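Local atomic coordinates of similar to hydroxylamine oxidoreductase (Kuenenia stuttgartiensis, PDB entry 6H5L), a protein that probably acts as a reductase related to hydroxylamine oxidoreductase, passing electrons through c-type hemes within a large multiheme complex. Residues R224-C229 and T277-Y282; Q281-Y286 and L347-K352; E258-T263 and E273-P278. All coordinates share one frame; numbering follows the deposited sequence.

Interaction 1. Residues R224-C229 and T277-Y282; sequences RQPEAC and TPTCQY. With HEC (heme c), chain I.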
# COMPACT_ATOMS: atom_id res chain seq x y z
N ARG A 224 8.15 -31.14 -2.79
CA ARG A 224 7.79 -31.32 -1.39
C ARG A 224 6.28 -31.37 -1.16
O ARG A 224 5.86 -31.75 -0.06
CB ARG A 224 8.41 -30.20 -0.54
CG ARG A 224 9.92 -30.32 -0.39
CD ARG A 224 10.46 -29.36 0.65
NE ARG A 224 10.72 -28.03 0.11
CZ ARG A 224 11.93 -27.60 -0.24
NH1 ARG A 224 12.98 -28.39 -0.12
NH2 ARG A 224 12.08 -26.37 -0.72
N GLN A 225 5.47 -30.99 -2.15
CA GLN A 225 4.05 -31.11 -1.85
C GLN A 225 3.55 -32.52 -2.18
O GLN A 225 4.05 -33.15 -3.11
CB GLN A 225 3.24 -30.07 -2.62
CG GLN A 225 3.87 -29.60 -3.91
CD GLN A 225 3.32 -28.27 -4.38
OE1 GLN A 225 2.96 -27.42 -3.56
NE2 GLN A 225 3.26 -28.08 -5.69
N PRO A 226 2.58 -33.02 -1.41
CA PRO A 226 2.15 -34.42 -1.57
C PRO A 226 1.68 -34.78 -2.97
O PRO A 226 1.81 -35.95 -3.37
CB PRO A 226 1.01 -34.54 -0.56
CG PRO A 226 1.31 -33.53 0.48
CD PRO A 226 1.95 -32.38 -0.24
N GLU A 227 1.15 -33.82 -3.73
CA GLU A 227 0.60 -34.13 -5.05
C GLU A 227 1.67 -34.62 -6.02
O GLU A 227 1.32 -35.22 -7.05
CB GLU A 227 -0.11 -32.91 -5.63
CG GLU A 227 -1.48 -32.61 -5.02
CD GLU A 227 -1.40 -31.94 -3.66
OE1 GLU A 227 -2.47 -31.67 -3.07
OE2 GLU A 227 -0.28 -31.69 -3.18
N ALA A 228 2.95 -34.38 -5.74
CA ALA A 228 4.01 -34.83 -6.64
C ALA A 228 4.14 -36.34 -6.67
O ALA A 228 4.70 -36.88 -7.64
CB ALA A 228 5.34 -34.20 -6.24
N CYS A 229 3.65 -37.04 -5.65
CA CYS A 229 3.75 -38.49 -5.57
C CYS A 229 2.48 -39.20 -6.02
O CYS A 229 2.50 -40.43 -6.17
CB CYS A 229 4.08 -38.93 -4.14
SG CYS A 229 5.08 -37.75 -3.21
N THR A 277 -0.27 -30.51 9.49
CA THR A 277 -0.27 -31.95 9.33
C THR A 277 0.86 -32.35 8.38
O THR A 277 1.26 -31.55 7.52
CB THR A 277 -1.61 -32.46 8.79
OG1 THR A 277 -1.93 -31.78 7.57
CG2 THR A 277 -2.72 -32.22 9.80
N PRO A 278 1.39 -33.56 8.50
CA PRO A 278 2.57 -33.93 7.71
C PRO A 278 2.20 -34.26 6.27
O PRO A 278 1.05 -34.52 5.92
CB PRO A 278 3.11 -35.16 8.43
CG PRO A 278 1.90 -35.79 9.01
CD PRO A 278 0.98 -34.66 9.40
N THR A 279 3.23 -34.24 5.42
CA THR A 279 3.13 -34.64 4.03
C THR A 279 3.77 -36.01 3.84
O THR A 279 4.39 -36.56 4.75
CB THR A 279 3.81 -33.61 3.12
OG1 THR A 279 5.22 -33.59 3.40
CG2 THR A 279 3.24 -32.22 3.37
N CYS A 280 3.61 -36.56 2.63
CA CYS A 280 4.32 -37.79 2.29
C CYS A 280 5.81 -37.62 2.48
O CYS A 280 6.49 -38.51 3.02
CB CYS A 280 4.02 -38.20 0.85
SG CYS A 280 2.43 -37.63 0.20
N GLN A 281 6.35 -36.48 2.06
CA GLN A 281 7.78 -36.24 2.16
C GLN A 281 8.22 -36.08 3.61
O GLN A 281 9.30 -36.56 3.98
CB GLN A 281 8.14 -35.00 1.33
CG GLN A 281 7.89 -35.16 -0.17
CD GLN A 281 6.43 -34.99 -0.57
OE1 GLN A 281 5.52 -35.17 0.24
NE2 GLN A 281 6.20 -34.65 -1.84
N TYR A 282 7.41 -35.44 4.44
CA TYR A 282 7.81 -35.26 5.83
C TYR A 282 7.82 -36.59 6.58
O TYR A 282 8.76 -36.87 7.34
CB TYR A 282 6.88 -34.26 6.53
CG TYR A 282 7.46 -33.75 7.83
CD1 TYR A 282 8.42 -32.75 7.84
CD2 TYR A 282 7.06 -34.29 9.05
CE1 TYR A 282 8.96 -32.28 9.02
CE2 TYR A 282 7.60 -33.83 10.23
CZ TYR A 282 8.55 -32.83 10.21
OH TYR A 282 9.09 -32.37 11.39
FE HEC I . 3.03 -43.45 3.91
CHA HEC I . 3.51 -46.74 4.52
CHB HEC I . 3.37 -44.00 0.52
CHC HEC I . 2.23 -40.18 3.26
CHD HEC I . 3.33 -42.68 7.26
NA HEC I . 3.28 -45.08 2.72
C1A HEC I . 3.65 -46.32 3.22
C2A HEC I . 4.20 -47.08 2.12
C3A HEC I . 4.16 -46.33 1.01
C4A HEC I . 3.58 -45.05 1.37
CMA HEC I . 4.65 -46.73 -0.39
CAA HEC I . 4.74 -48.51 2.21
CBA HEC I . 6.21 -48.46 2.59
CGA HEC I . 6.33 -48.63 4.08
O1A HEC I . 6.78 -47.67 4.76
O2A HEC I . 5.97 -49.72 4.59
NB HEC I . 2.89 -42.29 2.20
C1B HEC I . 2.96 -42.74 0.90
C2B HEC I . 2.51 -41.69 0.02
C3B HEC I . 2.20 -40.63 0.78
C4B HEC I . 2.43 -40.99 2.16
CMB HEC I . 2.46 -41.77 -1.52
CAB HEC I . 1.69 -39.27 0.27
CBB HEC I . 0.30 -39.39 -0.40
NC HEC I . 2.87 -41.74 5.05
C1C HEC I . 2.45 -40.51 4.58
C2C HEC I . 2.09 -39.69 5.73
C3C HEC I . 2.55 -40.32 6.82
C4C HEC I . 2.95 -41.66 6.42
CMC HEC I . 1.78 -38.18 5.65
CAC HEC I . 2.50 -39.79 8.27
CBC HEC I . 1.04 -39.72 8.76
ND HEC I . 3.39 -44.54 5.64
C1D HEC I . 3.42 -44.02 6.93
C2D HEC I . 3.57 -45.11 7.86
C3D HEC I . 3.63 -46.38 7.00
C4D HEC I . 3.51 -45.93 5.64
CMD HEC I . 3.66 -45.02 9.40
CAD HEC I . 3.80 -47.83 7.50
CBD HEC I . 5.28 -48.05 7.79
CGD HEC I . 5.52 -49.47 8.21
O1D HEC I . 5.27 -49.79 9.40
O2D HEC I . 5.97 -50.28 7.36
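Gln281 reaches out from the first turn of its helix and lays its carboxamide against the backbone of Arg224 and Gln225. Its CG stands anti to its own carbonyl carbon (chi1 -64°), and a bend at chi2 (79°) then turns CD toward the other segment, 3.3 Å from Arg224 O. From there NE2 gives a weak hydrogen bond to Gln225 O at 2.9 Å, bent to 141° at the hydrogen; the same nitrogen also donates to Gly223 O, just before the segment. A long amide suits this place because it can bring N-H groups to backbone carbonyls in a buried loop. Pro226 and Thr279 meet as apolar surfaces, their side chains crossing at about a right angle, with Pro226 CG against Thr279 CB, at 3.6 Å, and Thr279 CG2. The hydroxyl branch serves the helix: OG1 sits between the backbone N and the carbonyl carbon and accepts from Tyr282 N at 3.0 Å, an N-cap bond. Beside it, Pro226 CB packs on Cys280 SG at 3.5 Å. Cys280 and Cys229 are both heme anchors: Cys280 SG is bonded to CAB of one heme c, Cys229 SG to CAB of another, as in CxxCH motifs. The contact thus joins the loop that follows helix 220-224 to the start of helix 280-285, with Tyr253 of helix 248-256 packing against Pro226 and Gln225.

Interaction 2. Residues Q281-Y286 and L347-K352; sequences QYCHMY and LEVCAK. With HEC (heme c), chain I.
Val349 and Tyr286 make the main apolar contact. The valine's CG2 lies over one face of the tyrosine ring, displaced toward the rim, and forms a CH-pi contact with 3.7 Å between CG2 and the ring centroid. Its other methyl, CG1, lies 4.2 Å from Cys283 SG and, more loosely, meets the ring of Tyr282, so the branched side chain gives its two methyls different partners. A further contact lies at the rim of Tyr282, where Lys352 CD approaches near the ring plane, 3.2 Å from Tyr282 OH. Each segment holds part of a CxxCH motif, the signature of c-type heme attachment, repeated along a multiheme cytochrome: Cys283 and His284 end the one that Cys280 opens, and Cys350 opens another. Cys283 SG is bonded to CAC of one heme, Cys350 to a second. His284 binds the first iron through NE2, and His477 supplies the other axial ligand. The polar part is a hydrogen bond from Tyr286 OH to Glu348 OE2, 2.6 Å long. CB of Tyr286 points toward helix 337-350, and CG stands anti to the backbone N (chi1 -179°); the hydroxyl meets OE2 from above the carboxylate plane, and ring and carboxylate planes stand 82° apart. The same hydroxyl is also hydrogen-bonded to Gly290 N. Glu348 OE2 also accepts from His289 N, while OE1 forms a salt bridge with Lys40 of the conserved hypothetical cytochrome chain.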
# COMPACT_ATOMS: atom_id res chain seq x y z
N GLN A 281 6.35 -36.48 2.06
CA GLN A 281 7.78 -36.24 2.16
C GLN A 281 8.22 -36.08 3.61
O GLN A 281 9.30 -36.56 3.98
CB GLN A 281 8.14 -35.00 1.33
CG GLN A 281 7.89 -35.16 -0.17
CD GLN A 281 6.43 -34.99 -0.57
OE1 GLN A 281 5.52 -35.17 0.24
NE2 GLN A 281 6.20 -34.65 -1.84
N TYR A 282 7.41 -35.44 4.44
CA TYR A 282 7.81 -35.26 5.83
C TYR A 282 7.82 -36.59 6.58
O TYR A 282 8.76 -36.87 7.34
CB TYR A 282 6.88 -34.26 6.53
CG TYR A 282 7.46 -33.75 7.83
CD1 TYR A 282 8.42 -32.75 7.84
CD2 TYR A 282 7.06 -34.29 9.05
CE1 TYR A 282 8.96 -32.28 9.02
CE2 TYR A 282 7.60 -33.83 10.23
CZ TYR A 282 8.55 -32.83 10.21
OH TYR A 282 9.09 -32.37 11.39
N CYS A 283 6.79 -37.41 6.39
CA CYS A 283 6.72 -38.70 7.07
C CYS A 283 7.81 -39.65 6.56
O CYS A 283 8.51 -40.28 7.36
CB CYS A 283 5.34 -39.33 6.88
SG CYS A 283 4.11 -38.97 8.17
N HIS A 284 7.97 -39.75 5.24
CA HIS A 284 8.78 -40.81 4.66
C HIS A 284 10.24 -40.43 4.42
O HIS A 284 11.11 -41.30 4.50
CB HIS A 284 8.16 -41.28 3.34
CG HIS A 284 6.97 -42.17 3.51
ND1 HIS A 284 7.08 -43.53 3.68
CD2 HIS A 284 5.65 -41.89 3.57
CE1 HIS A 284 5.88 -44.05 3.82
NE2 HIS A 284 4.99 -43.08 3.76
N MET A 285 10.53 -39.16 4.13
CA MET A 285 11.92 -38.77 3.92
C MET A 285 12.65 -38.50 5.22
O MET A 285 13.87 -38.28 5.19
CB MET A 285 12.00 -37.56 3.00
CG MET A 285 11.51 -37.83 1.60
SD MET A 285 12.11 -36.64 0.39
CE MET A 285 12.04 -37.62 -1.10
N TYR A 286 11.96 -38.50 6.35
CA TYR A 286 12.64 -38.55 7.63
C TYR A 286 13.41 -39.85 7.76
O TYR A 286 12.85 -40.94 7.56
CB TYR A 286 11.62 -38.40 8.77
CG TYR A 286 12.20 -38.42 10.16
CD1 TYR A 286 12.58 -37.24 10.79
CD2 TYR A 286 12.35 -39.61 10.86
CE1 TYR A 286 13.10 -37.25 12.07
CE2 TYR A 286 12.86 -39.63 12.14
CZ TYR A 286 13.24 -38.44 12.74
OH TYR A 286 13.76 -38.44 14.02
N LEU A 347 8.02 -43.12 15.40
CA LEU A 347 7.45 -42.47 16.58
C LEU A 347 8.06 -41.10 16.82
O LEU A 347 7.41 -40.22 17.39
CB LEU A 347 7.64 -43.37 17.80
CG LEU A 347 6.82 -44.66 17.79
CD1 LEU A 347 7.11 -45.52 19.01
CD2 LEU A 347 5.33 -44.33 17.70
N GLU A 348 9.31 -40.88 16.38
CA GLU A 348 9.89 -39.55 16.47
C GLU A 348 9.15 -38.56 15.58
O GLU A 348 9.01 -37.39 15.93
CB GLU A 348 11.38 -39.60 16.10
CG GLU A 348 12.21 -40.51 16.98
CD GLU A 348 13.69 -40.38 16.72
OE1 GLU A 348 14.45 -40.11 17.67
OE2 GLU A 348 14.10 -40.54 15.55
N VAL A 349 8.67 -39.02 14.42
CA VAL A 349 7.88 -38.16 13.55
C VAL A 349 6.54 -37.84 14.19
O VAL A 349 6.14 -36.68 14.31
CB VAL A 349 7.70 -38.81 12.17
CG1 VAL A 349 6.63 -38.08 11.37
CG2 VAL A 349 9.01 -38.79 11.40
N CYS A 350 5.82 -38.88 14.63
CA CYS A 350 4.49 -38.68 15.18
C CYS A 350 4.51 -37.90 16.49
O CYS A 350 3.56 -37.17 16.79
CB CYS A 350 3.80 -40.03 15.39
SG CYS A 350 4.05 -41.26 14.09
N ALA A 351 5.58 -38.04 17.28
CA ALA A 351 5.65 -37.36 18.57
C ALA A 351 5.73 -35.85 18.43
O ALA A 351 5.50 -35.14 19.41
CB ALA A 351 6.84 -37.87 19.37
N LYS A 352 6.05 -35.34 17.23
CA LYS A 352 6.10 -33.90 17.03
C LYS A 352 4.72 -33.26 17.08
O LYS A 352 4.62 -32.05 17.31
CB LYS A 352 6.77 -33.59 15.69
CG LYS A 352 8.22 -34.06 15.61
CD LYS A 352 8.78 -33.89 14.21
CE LYS A 352 10.26 -34.24 14.17
NZ LYS A 352 11.04 -33.36 15.08
FE HEC I . 3.03 -43.45 3.91
CHA HEC I . 3.51 -46.74 4.52
CHB HEC I . 3.37 -44.00 0.52
CHC HEC I . 2.23 -40.18 3.26
CHD HEC I . 3.33 -42.68 7.26
NA HEC I . 3.28 -45.08 2.72
C1A HEC I . 3.65 -46.32 3.22
C2A HEC I . 4.20 -47.08 2.12
C3A HEC I . 4.16 -46.33 1.01
C4A HEC I . 3.58 -45.05 1.37
CMA HEC I . 4.65 -46.73 -0.39
CAA HEC I . 4.74 -48.51 2.21
CBA HEC I . 6.21 -48.46 2.59
CGA HEC I . 6.33 -48.63 4.08
O1A HEC I . 6.78 -47.67 4.76
O2A HEC I . 5.97 -49.72 4.59
NB HEC I . 2.89 -42.29 2.20
C1B HEC I . 2.96 -42.74 0.90
C2B HEC I . 2.51 -41.69 0.02
C3B HEC I . 2.20 -40.63 0.78
C4B HEC I . 2.43 -40.99 2.16
CMB HEC I . 2.46 -41.77 -1.52
CAB HEC I . 1.69 -39.27 0.27
CBB HEC I . 0.30 -39.39 -0.40
NC HEC I . 2.87 -41.74 5.05
C1C HEC I . 2.45 -40.51 4.58
C2C HEC I . 2.09 -39.69 5.73
C3C HEC I . 2.55 -40.32 6.82
C4C HEC I . 2.95 -41.66 6.42
CMC HEC I . 1.78 -38.18 5.65
CAC HEC I . 2.50 -39.79 8.27
CBC HEC I . 1.04 -39.72 8.76
ND HEC I . 3.39 -44.54 5.64
C1D HEC I . 3.42 -44.02 6.93
C2D HEC I . 3.57 -45.11 7.86
C3D HEC I . 3.63 -46.38 7.00
C4D HEC I . 3.51 -45.93 5.64
CMD HEC I . 3.66 -45.02 9.40
CAD HEC I . 3.80 -47.83 7.50
CBD HEC I . 5.28 -48.05 7.79
CGD HEC I . 5.52 -49.47 8.21
O1D HEC I . 5.27 -49.79 9.40
O2D HEC I . 5.97 -50.28 7.36

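Interaction 3. Residues E258-T263 and E273-P278; sequences EHYDFT and EDYRTP. With HEC (heme c), chain J.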
# COMPACT_ATOMS: atom_id res chain seq x y z
N GLU A 258 -2.36 -22.98 1.75
CA GLU A 258 -1.85 -21.63 1.53
C GLU A 258 -0.88 -21.20 2.62
O GLU A 258 0.03 -20.40 2.35
CB GLU A 258 -3.01 -20.63 1.43
CG GLU A 258 -3.83 -20.76 0.16
CD GLU A 258 -5.24 -21.26 0.42
OE1 GLU A 258 -6.19 -20.49 0.20
OE2 GLU A 258 -5.38 -22.42 0.86
N HIS A 259 -1.04 -21.71 3.83
CA HIS A 259 -0.18 -21.35 4.95
C HIS A 259 0.91 -22.38 5.21
O HIS A 259 1.62 -22.27 6.22
CB HIS A 259 -1.03 -21.13 6.20
CG HIS A 259 -1.98 -19.98 6.09
ND1 HIS A 259 -3.20 -20.07 5.45
CD2 HIS A 259 -1.88 -18.69 6.51
CE1 HIS A 259 -3.81 -18.90 5.49
NE2 HIS A 259 -3.03 -18.05 6.13
N TYR A 260 1.06 -23.37 4.34
CA TYR A 260 2.21 -24.26 4.38
C TYR A 260 3.38 -23.59 3.66
O TYR A 260 3.21 -23.06 2.56
CB TYR A 260 1.89 -25.60 3.72
CG TYR A 260 1.15 -26.59 4.60
CD1 TYR A 260 -0.04 -26.25 5.21
CD2 TYR A 260 1.65 -27.88 4.79
CE1 TYR A 260 -0.72 -27.16 6.01
CE2 TYR A 260 0.98 -28.79 5.58
CZ TYR A 260 -0.21 -28.43 6.18
OH TYR A 260 -0.87 -29.34 6.97
N ASP A 261 4.56 -23.63 4.27
CA ASP A 261 5.76 -23.02 3.68
C ASP A 261 6.58 -24.14 3.05
O ASP A 261 7.41 -24.77 3.69
CB ASP A 261 6.55 -22.25 4.74
CG ASP A 261 7.64 -21.39 4.13
OD1 ASP A 261 7.91 -21.51 2.92
OD2 ASP A 261 8.24 -20.57 4.87
N PHE A 262 6.33 -24.38 1.76
CA PHE A 262 7.06 -25.40 1.02
C PHE A 262 8.41 -24.91 0.49
O PHE A 262 9.13 -25.69 -0.14
CB PHE A 262 6.21 -25.92 -0.14
CG PHE A 262 5.06 -26.78 0.29
CD1 PHE A 262 5.28 -28.03 0.84
CD2 PHE A 262 3.75 -26.33 0.15
CE1 PHE A 262 4.22 -28.83 1.24
CE2 PHE A 262 2.69 -27.12 0.55
CZ PHE A 262 2.93 -28.37 1.10
N THR A 263 8.76 -23.64 0.73
CA THR A 263 10.08 -23.15 0.36
C THR A 263 11.16 -23.61 1.32
O THR A 263 12.35 -23.55 0.97
CB THR A 263 10.08 -21.62 0.29
OG1 THR A 263 9.88 -21.07 1.60
CG2 THR A 263 8.97 -21.12 -0.63
N GLU A 273 3.81 -25.22 13.02
CA GLU A 273 3.79 -23.84 12.54
C GLU A 273 3.94 -23.73 11.03
O GLU A 273 3.25 -22.93 10.40
CB GLU A 273 4.89 -23.03 13.23
CG GLU A 273 4.67 -22.82 14.72
CD GLU A 273 5.68 -21.88 15.33
OE1 GLU A 273 6.73 -22.36 15.81
OE2 GLU A 273 5.43 -20.66 15.33
N ASP A 274 4.83 -24.53 10.43
CA ASP A 274 4.99 -24.53 8.98
C ASP A 274 4.07 -25.56 8.32
O ASP A 274 3.40 -25.24 7.34
CB ASP A 274 6.45 -24.80 8.61
CG ASP A 274 7.38 -23.70 9.09
OD1 ASP A 274 6.92 -22.54 9.17
OD2 ASP A 274 8.56 -24.00 9.38
N TYR A 275 4.04 -26.78 8.84
CA TYR A 275 3.03 -27.77 8.49
C TYR A 275 2.16 -28.01 9.71
O TYR A 275 2.68 -28.28 10.80
CB TYR A 275 3.65 -29.11 8.06
CG TYR A 275 4.60 -29.12 6.87
CD1 TYR A 275 4.88 -27.97 6.15
CD2 TYR A 275 5.20 -30.31 6.48
CE1 TYR A 275 5.75 -28.00 5.07
CE2 TYR A 275 6.07 -30.35 5.40
CZ TYR A 275 6.34 -29.20 4.70
OH TYR A 275 7.20 -29.25 3.63
N ARG A 276 0.84 -27.93 9.54
CA ARG A 276 -0.02 -28.37 10.64
C ARG A 276 -0.13 -29.89 10.66
O ARG A 276 -0.08 -30.50 11.74
CB ARG A 276 -1.41 -27.74 10.55
CG ARG A 276 -2.25 -28.06 11.78
CD ARG A 276 -3.73 -27.74 11.62
NE ARG A 276 -4.51 -28.36 12.69
CZ ARG A 276 -5.84 -28.34 12.76
NH1 ARG A 276 -6.56 -27.72 11.84
NH2 ARG A 276 -6.45 -28.95 13.77
N THR A 277 -0.27 -30.51 9.49
CA THR A 277 -0.27 -31.95 9.33
C THR A 277 0.86 -32.35 8.38
O THR A 277 1.26 -31.55 7.52
CB THR A 277 -1.61 -32.46 8.79
OG1 THR A 277 -1.93 -31.78 7.57
CG2 THR A 277 -2.72 -32.22 9.80
N PRO A 278 1.39 -33.56 8.50
CA PRO A 278 2.57 -33.93 7.71
C PRO A 278 2.20 -34.26 6.27
O PRO A 278 1.05 -34.52 5.92
CB PRO A 278 3.11 -35.16 8.43
CG PRO A 278 1.90 -35.79 9.01
CD PRO A 278 0.98 -34.66 9.40
FE HEC J . -1.40 -37.13 13.12
CHA HEC J . -4.79 -36.67 13.11
CHB HEC J . -1.89 -40.55 13.45
CHC HEC J . 1.98 -37.70 12.84
CHD HEC J . -0.85 -33.75 13.09
NA HEC J . -3.04 -38.39 13.22
C1A HEC J . -4.35 -37.97 13.27
C2A HEC J . -5.18 -39.13 13.52
C3A HEC J . -4.38 -40.20 13.62
C4A HEC J . -3.01 -39.75 13.43
CMA HEC J . -4.83 -41.65 13.88
CAA HEC J . -6.72 -39.16 13.67
CBA HEC J . -7.11 -38.48 14.97
CGA HEC J . -8.57 -38.71 15.27
O1A HEC J . -9.05 -38.16 16.29
O2A HEC J . -9.24 -39.43 14.49
NB HEC J . -0.18 -38.81 13.17
C1B HEC J . -0.60 -40.12 13.25
C2B HEC J . 0.56 -40.98 13.08
C3B HEC J . 1.63 -40.19 12.92
C4B HEC J . 1.19 -38.81 12.97
CMB HEC J . 0.51 -42.53 13.11
CAB HEC J . 3.10 -40.63 12.70
CBB HEC J . 3.28 -41.36 11.36
NC HEC J . 0.25 -35.95 13.01
C1C HEC J . 1.56 -36.38 12.87
C2C HEC J . 2.40 -35.22 12.65
C3C HEC J . 1.64 -34.13 12.81
C4C HEC J . 0.26 -34.57 12.97
CMC HEC J . 3.94 -35.28 12.58
CAC HEC J . 2.12 -32.65 12.74
CBC HEC J . 2.71 -32.27 11.37
ND HEC J . -2.63 -35.46 13.07
C1D HEC J . -2.17 -34.15 13.15
C2D HEC J . -3.31 -33.27 13.31
C3D HEC J . -4.54 -34.19 13.32
C4D HEC J . -4.02 -35.53 13.16
CMD HEC J . -3.29 -31.73 13.44
CAD HEC J . -6.03 -33.80 13.46
CBD HEC J . -6.53 -34.22 14.83
CGD HEC J . -7.96 -34.66 14.74
O1D HEC J . -8.27 -35.52 13.88
O2D HEC J . -8.80 -34.17 15.54
O HOH W 1 8.67 -27.23 3.18
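Tyr260 lies against Tyr275, and its hydroxyl ends beside Thr277. In both tyrosines CG stands anti to the carbonyl carbon, beside the backbone N (chi1 -82° in Tyr260, -59° in Tyr275). The side chains run across each other at about a right angle, yet the ring planes are inclined by only 20°, slid so far apart that they barely overlap; Tyr260 CD2 meets Tyr275 CD1 at 3.5 Å. Tyr275 CA stands over one face of the Tyr260 ring, offset toward the rim, in a CH-pi contact. Tyr260 OH accepts a fairly straight hydrogen bond from Thr277 N, 2.8 Å long. Tyrosine suits this place by pairing a flat surface with a polar end. Phe262 adds an obliquely set third ring, its CD1 3.6 Å from Tyr275 OH, and completes an aromatic cluster within the loop joining helices 248-256 and 280-285. A water bridges the segments, accepting from Tyr275 OH and donating to Asp261 O. Asp261 OD1 accepts from Thr263 N, an Asx turn. Thr277 CG2 rests 3.7 Å from C2D of a heme. Arg276 is extended from CG to NE, and its guanidinium forms salt bridges with Glu256 and with Glu222 and Asp94 of the third subunit, another copy of this protein.

In the fold
All three contacts are largely buried, but their settings differ. Interaction 1, about 17 Å from the chain's centre (centre to centre), is wholly buried; interaction 3, about 27 Å out, includes exposed His259. Interaction 2, at about 21 Å, lies between them in that distance. Interactions 2 and 3 both touch the third subunit, and interaction 2 also the cytochrome chain. Interactions 1 and 2 use helix 280-285 and share Gln281 and Tyr282; interaction 3 shares Thr277 and Pro278 with interaction 1 and lies beside the heme to which Cys350 of interaction 2 is attached. Side chain bonds to backbone in interactions 1 and 3, with a bridging water in the latter, but side chain to side chain in interaction 2.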